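Local coordinates for McyG protein (Microcystis aeruginosa PCC 7806, PDB 4R0M), which probably activates phenylalanine or a related phenylpropanoid acid as its adenylate for loading onto the adjoining peptidyl carrier domain in microcystin assembly, at residues Y52-K65 against V155-L168. Residues are numbered along the deposited sequence; the frame is centred on the assembly and turned at random.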
loop_
_atom_site.group_PDB
_atom_site.type_symbol
_atom_site.label_atom_id
_atom_site.label_comp_id
_atom_site.label_asym_id
_atom_site.label_seq_id
_atom_site.Cartn_x
_atom_site.Cartn_y
_atom_site.Cartn_z
ATOM N N TYR A 52 10.049 16.518 -16.678
ATOM C CA TYR A 52 9.604 17.902 -16.548
ATOM C C TYR A 52 9.043 18.438 -17.867
ATOM O O TYR A 52 7.968 19.039 -17.886
ATOM C CB TYR A 52 10.756 18.779 -16.036
ATOM C CG TYR A 52 10.474 20.267 -16.017
ATOM C CD1 TYR A 52 9.700 20.839 -15.008
ATOM C CD2 TYR A 52 10.995 21.105 -17.003
ATOM C CE1 TYR A 52 9.446 22.202 -14.987
ATOM C CE2 TYR A 52 10.745 22.469 -16.991
ATOM C CZ TYR A 52 9.972 23.014 -15.983
ATOM O OH TYR A 52 9.720 24.367 -15.969
ATOM N N GLN A 53 9.764 18.202 -18.964
ATOM C CA GLN A 53 9.327 18.652 -20.287
ATOM C C GLN A 53 8.046 17.949 -20.730
ATOM O O GLN A 53 7.161 18.574 -21.315
ATOM C CB GLN A 53 10.428 18.459 -21.339
ATOM C CG GLN A 53 11.663 19.343 -21.175
ATOM C CD GLN A 53 11.368 20.838 -21.226
ATOM O OE1 GLN A 53 10.461 21.290 -21.923
ATOM N NE2 GLN A 53 12.152 21.613 -20.485
ATOM N N ASP A 54 7.958 16.650 -20.442
ATOM C CA ASP A 54 6.778 15.841 -20.758
ATOM C C ASP A 54 5.559 16.330 -19.972
ATOM O O ASP A 54 4.472 16.494 -20.532
ATOM C CB ASP A 54 7.064 14.365 -20.459
ATOM C CG ASP A 54 6.052 13.416 -21.089
ATOM O OD1 ASP A 54 5.226 13.846 -21.924
ATOM O OD2 ASP A 54 6.097 12.216 -20.744
ATOM N N ALA A 55 5.761 16.578 -18.679
ATOM C CA ALA A 55 4.715 17.100 -17.801
ATOM C C ALA A 55 4.131 18.432 -18.289
ATOM O O ALA A 55 2.916 18.629 -18.241
ATOM C CB ALA A 55 5.237 17.231 -16.378
ATOM N N LEU A 56 4.995 19.331 -18.763
ATOM C CA LEU A 56 4.565 20.633 -19.294
ATOM C C LEU A 56 3.653 20.497 -20.511
ATOM O O LEU A 56 2.691 21.256 -20.659
ATOM C CB LEU A 56 5.772 21.511 -19.654
ATOM C CG LEU A 56 6.614 22.150 -18.545
ATOM C CD1 LEU A 56 7.788 22.907 -19.149
ATOM C CD2 LEU A 56 5.782 23.076 -17.671
ATOM N N VAL A 57 3.970 19.536 -21.377
ATOM C CA VAL A 57 3.177 19.263 -22.578
ATOM C C VAL A 57 1.791 18.751 -22.190
ATOM O O VAL A 57 0.782 19.229 -22.712
ATOM C CB VAL A 57 3.881 18.253 -23.519
ATOM C CG1 VAL A 57 2.995 17.903 -24.708
ATOM C CG2 VAL A 57 5.214 18.809 -24.005
ATOM N N ILE A 58 1.755 17.789 -21.266
ATOM C CA ILE A 58 0.500 17.228 -20.760
ATOM C C ILE A 58 -0.313 18.303 -20.041
ATOM O O ILE A 58 -1.529 18.399 -20.233
ATOM C CB ILE A 58 0.747 16.018 -19.827
ATOM C CG1 ILE A 58 1.391 14.870 -20.609
ATOM C CG2 ILE A 58 -0.554 15.551 -19.179
ATOM C CD1 ILE A 58 2.252 13.951 -19.771
ATOM N N LEU A 59 0.370 19.109 -19.226
ATOM C CA LEU A 59 -0.257 20.224 -18.518
ATOM C C LEU A 59 -0.952 21.198 -19.469
ATOM O O LEU A 59 -2.066 21.648 -19.196
ATOM C CB LEU A 59 0.769 20.968 -17.653
ATOM C CG LEU A 59 0.315 22.216 -16.884
ATOM C CD1 LEU A 59 -0.920 21.952 -16.027
ATOM C CD2 LEU A 59 1.459 22.750 -16.036
ATOM N N ASN A 60 -0.288 21.519 -20.579
ATOM C CA ASN A 60 -0.868 22.377 -21.606
ATOM C C ASN A 60 -2.109 21.742 -22.231
ATOM O O ASN A 60 -3.101 22.427 -22.491
ATOM C CB ASN A 60 0.167 22.713 -22.682
ATOM C CG ASN A 60 -0.359 23.697 -23.711
ATOM O OD1 ASN A 60 -0.812 24.792 -23.370
ATOM N ND2 ASN A 60 -0.302 23.308 -24.979
ATOM N N GLY A 61 -2.043 20.432 -22.461
ATOM C CA GLY A 61 -3.193 19.657 -22.917
ATOM C C GLY A 61 -4.353 19.739 -21.944
ATOM O O GLY A 61 -5.504 19.882 -22.356
ATOM N N LEU A 62 -4.046 19.651 -20.651
ATOM C CA LEU A 62 -5.057 19.781 -19.603
ATOM C C LEU A 62 -5.715 21.162 -19.623
ATOM O O LEU A 62 -6.944 21.267 -19.603
ATOM C CB LEU A 62 -4.460 19.484 -18.220
ATOM C CG LEU A 62 -4.116 18.026 -17.889
ATOM C CD1 LEU A 62 -3.172 17.950 -16.699
ATOM C CD2 LEU A 62 -5.371 17.203 -17.632
ATOM N N GLU A 63 -4.890 22.208 -19.673
ATOM C CA GLU A 63 -5.365 23.592 -19.753
ATOM C C GLU A 63 -6.268 23.829 -20.966
ATOM O O GLU A 63 -7.296 24.501 -20.856
ATOM C CB GLU A 63 -4.186 24.570 -19.783
ATOM C CG GLU A 63 -3.500 24.788 -18.441
ATOM C CD GLU A 63 -2.369 25.803 -18.516
ATOM O OE1 GLU A 63 -1.435 25.610 -19.326
ATOM O OE2 GLU A 63 -2.411 26.795 -17.760
ATOM N N GLN A 64 -5.885 23.267 -22.111
ATOM C CA GLN A 64 -6.654 23.410 -23.350
ATOM C C GLN A 64 -8.016 22.716 -23.300
ATOM O O GLN A 64 -8.927 23.081 -24.045
ATOM C CB GLN A 64 -5.848 22.912 -24.552
ATOM C CG GLN A 64 -4.831 23.917 -25.075
ATOM C CD GLN A 64 -4.067 23.413 -26.290
ATOM O OE1 GLN A 64 -4.486 22.467 -26.963
ATOM N NE2 GLN A 64 -2.936 24.050 -26.579
ATOM N N LYS A 65 -8.147 21.721 -22.424
ATOM C CA LYS A 65 -9.423 21.035 -22.218
ATOM C C LYS A 65 -10.296 21.744 -21.179
ATOM O O LYS A 65 -11.403 21.297 -20.883
ATOM C CB LYS A 65 -9.207 19.564 -21.832
ATOM C CG LYS A 65 -8.529 18.716 -22.900
ATOM C CD LYS A 65 -9.446 18.408 -24.077
ATOM C CE LYS A 65 -8.638 18.044 -25.314
ATOM N NZ LYS A 65 -9.486 17.487 -26.406
ATOM N N VAL A 155 -3.611 10.193 -21.956
ATOM C CA VAL A 155 -2.407 11.002 -21.776
ATOM C C VAL A 155 -1.757 11.312 -23.131
ATOM O O VAL A 155 -1.281 12.428 -23.355
ATOM C CB VAL A 155 -1.401 10.316 -20.822
ATOM C CG1 VAL A 155 -0.108 11.114 -20.719
ATOM C CG2 VAL A 155 -2.013 10.135 -19.442
ATOM N N ASN A 156 -1.767 10.329 -24.033
ATOM C CA ASN A 156 -1.208 10.489 -25.376
ATOM C C ASN A 156 -1.942 11.494 -26.264
ATOM O O ASN A 156 -1.347 12.053 -27.187
ATOM C CB ASN A 156 -1.083 9.134 -26.081
ATOM C CG ASN A 156 0.140 8.352 -25.633
ATOM O OD1 ASN A 156 0.083 7.132 -25.468
ATOM N ND2 ASN A 156 1.258 9.050 -25.434
ATOM N N GLU A 157 -3.225 11.720 -25.992
ATOM C CA GLU A 157 -3.964 12.775 -26.681
ATOM C C GLU A 157 -3.567 14.149 -26.136
ATOM O O GLU A 157 -3.496 15.122 -26.888
ATOM C CB GLU A 157 -5.475 12.567 -26.569
ATOM C CG GLU A 157 -6.268 13.329 -27.624
ATOM C CD GLU A 157 -7.740 13.485 -27.281
ATOM O OE1 GLU A 157 -8.336 12.543 -26.715
ATOM O OE2 GLU A 157 -8.307 14.557 -27.587
ATOM N N LEU A 158 -3.308 14.215 -24.830
ATOM C CA LEU A 158 -2.846 15.447 -24.179
ATOM C C LEU A 158 -1.421 15.795 -24.596
ATOM O O LEU A 158 -1.043 16.966 -24.604
ATOM C CB LEU A 158 -2.923 15.327 -22.653
ATOM C CG LEU A 158 -4.281 15.106 -21.980
ATOM C CD1 LEU A 158 -4.071 14.646 -20.550
ATOM C CD2 LEU A 158 -5.149 16.353 -22.012
ATOM N N ARG A 159 -0.642 14.770 -24.935
ATOM C CA ARG A 159 0.719 14.944 -25.436
ATOM C C ARG A 159 0.749 15.544 -26.847
ATOM O O ARG A 159 1.784 16.046 -27.290
ATOM C CB ARG A 159 1.471 13.608 -25.425
ATOM C CG ARG A 159 1.951 13.162 -24.053
ATOM C CD ARG A 159 2.971 12.041 -24.169
ATOM N NE ARG A 159 3.570 11.707 -22.878
ATOM C CZ ARG A 159 3.310 10.602 -22.183
ATOM N NH1 ARG A 159 2.459 9.697 -22.648
ATOM N NH2 ARG A 159 3.910 10.396 -21.018
ATOM N N LYS A 160 -0.383 15.546 -27.501
ATOM C CA LYS A 160 -0.507 16.075 -28.820
ATOM C C LYS A 160 -0.811 17.535 -28.840
ATOM O O LYS A 160 -0.819 18.138 -29.880
ATOM C CB LYS A 160 -1.641 15.384 -29.526
ATOM C CG LYS A 160 -1.390 13.954 -29.873
ATOM C CD LYS A 160 -2.516 13.482 -30.738
ATOM C CE LYS A 160 -2.554 11.979 -30.836
ATOM N NZ LYS A 160 -1.375 11.398 -31.517
ATOM N N ALA A 161 -1.072 18.104 -27.686
ATOM C CA ALA A 161 -1.536 19.459 -27.623
ATOM C C ALA A 161 -0.507 20.412 -28.169
ATOM O O ALA A 161 0.706 20.268 -27.952
ATOM C CB ALA A 161 -1.906 19.845 -26.215
ATOM N N PRO A 162 -0.990 21.309 -29.023
ATOM C CA PRO A 162 -0.071 22.279 -29.590
ATOM C C PRO A 162 0.339 22.929 -28.314
ATOM O O PRO A 162 -0.516 23.362 -27.539
ATOM C CB PRO A 162 -0.987 23.200 -30.388
ATOM C CG PRO A 162 -2.287 23.144 -29.662
ATOM C CD PRO A 162 -2.395 21.744 -29.126
ATOM N N SER A 163 1.630 22.991 -28.067
ATOM C CA SER A 163 2.029 23.342 -26.749
ATOM C C SER A 163 2.401 24.802 -26.666
ATOM O O SER A 163 3.506 25.220 -26.991
ATOM C CB SER A 163 3.139 22.427 -26.282
ATOM O OG SER A 163 2.808 21.109 -26.622
ATOM N N LYS A 164 1.426 25.558 -26.175
ATOM C CA LYS A 164 1.488 26.983 -26.121
ATOM C C LYS A 164 1.806 27.148 -24.657
ATOM O O LYS A 164 0.987 27.569 -23.852
ATOM C CB LYS A 164 0.122 27.611 -26.409
ATOM C CG LYS A 164 -0.460 27.467 -27.801
ATOM C CD LYS A 164 -1.822 28.153 -27.812
ATOM C CE LYS A 164 -2.537 28.121 -29.154
ATOM N NZ LYS A 164 -3.870 28.788 -29.083
ATOM N N ILE A 165 3.014 26.775 -24.291
ATOM C CA ILE A 165 3.278 26.714 -22.853
ATOM C C ILE A 165 3.514 28.101 -22.247
ATOM O O ILE A 165 4.348 28.874 -22.726
ATOM C CB ILE A 165 4.464 25.771 -22.528
ATOM C CG1 ILE A 165 4.343 24.458 -23.315
ATOM C CG2 ILE A 165 4.533 25.493 -21.030
ATOM C CD1 ILE A 165 5.649 23.711 -23.499
ATOM N N GLU A 166 2.754 28.399 -21.196
ATOM C CA GLU A 166 2.881 29.643 -20.447
ATOM C C GLU A 166 3.694 29.378 -19.172
ATOM O O GLU A 166 4.159 28.256 -18.953
ATOM C CB GLU A 166 1.486 30.194 -20.121
ATOM C CG GLU A 166 1.349 31.705 -20.247
ATOM C CD GLU A 166 1.641 32.442 -18.952
ATOM O OE1 GLU A 166 0.944 32.183 -17.946
ATOM O OE2 GLU A 166 2.563 33.288 -18.942
ATOM N N GLN A 167 3.866 30.407 -18.344
ATOM C CA GLN A 167 4.627 30.300 -17.095
ATOM C C GLN A 167 3.894 29.455 -16.054
ATOM O O GLN A 167 2.662 29.420 -16.023
ATOM C CB GLN A 167 4.928 31.693 -16.524
ATOM C CG GLN A 167 5.705 32.622 -17.453
ATOM C CD GLN A 167 7.217 32.475 -17.348
ATOM O OE1 GLN A 167 7.732 31.488 -16.814
ATOM N NE2 GLN A 167 7.939 33.468 -17.860
ATOM N N LEU A 168 4.664 28.775 -15.208
ATOM C CA LEU A 168 4.115 27.945 -14.139
ATOM C C LEU A 168 3.621 28.794 -12.970
ATOM O O LEU A 168 4.222 29.825 -12.665
ATOM C CB LEU A 168 5.164 26.940 -13.651
ATOM C CG LEU A 168 5.506 25.770 -14.580
ATOM C CD1 LEU A 168 6.737 25.031 -14.079
ATOM C CD2 LEU A 168 4.325 24.821 -14.726
#
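Val155 and Ile58 meet through their branches, Val155 CG1 lying 3.8 Å from Ile58 CD1, where the short helix 155-158 leaves the edge strand 152-154 of a four-stranded parallel sheet in this ANL-family adenylation domain and abuts helix 48-64. Leu158 follows: its CD1 packs on Ile58 CG2 and Leu62 CD2, while its CD2 lies 3.5 Å from Gly61 C. Gly61, having no side chain, lets the two backbones come together, the CA atoms of Gly61 and Leu158 being 4.4 Å apart. Arg159, extended from CG to NE, grips Asp54 side-on: NE donates to OD1 at 2.9 Å and a nearly straight 168°, NH2 to OD2, with carboxylate and guanidinium planes nearly coplanar. NH1 pairs with Asp82 and NH2 also reaches Gln81 O, tying in helix 80-93; a leucine in place of Arg159 would probably leave both Asp54 and Asp82 without their cationic mate. The type I turn from Leu158 to Ala161 then sets Ala161 CB 3.5 Å from Gly61 CA. Beyond it the chain runs across the helix, and Pro162 O accepts a bond from Gln64 NE2, in the carbonyl plane but bent at the hydrogen (131°). Ser163 OG turns back to donate to Ala161 O. At the far end Leu168, its CG anti to the carbonyl carbon, sets CD2 against Leu56 and Leu59, and its CD1 stands at the edge of the Tyr52 ring, 3.6 Å from Tyr52 OH.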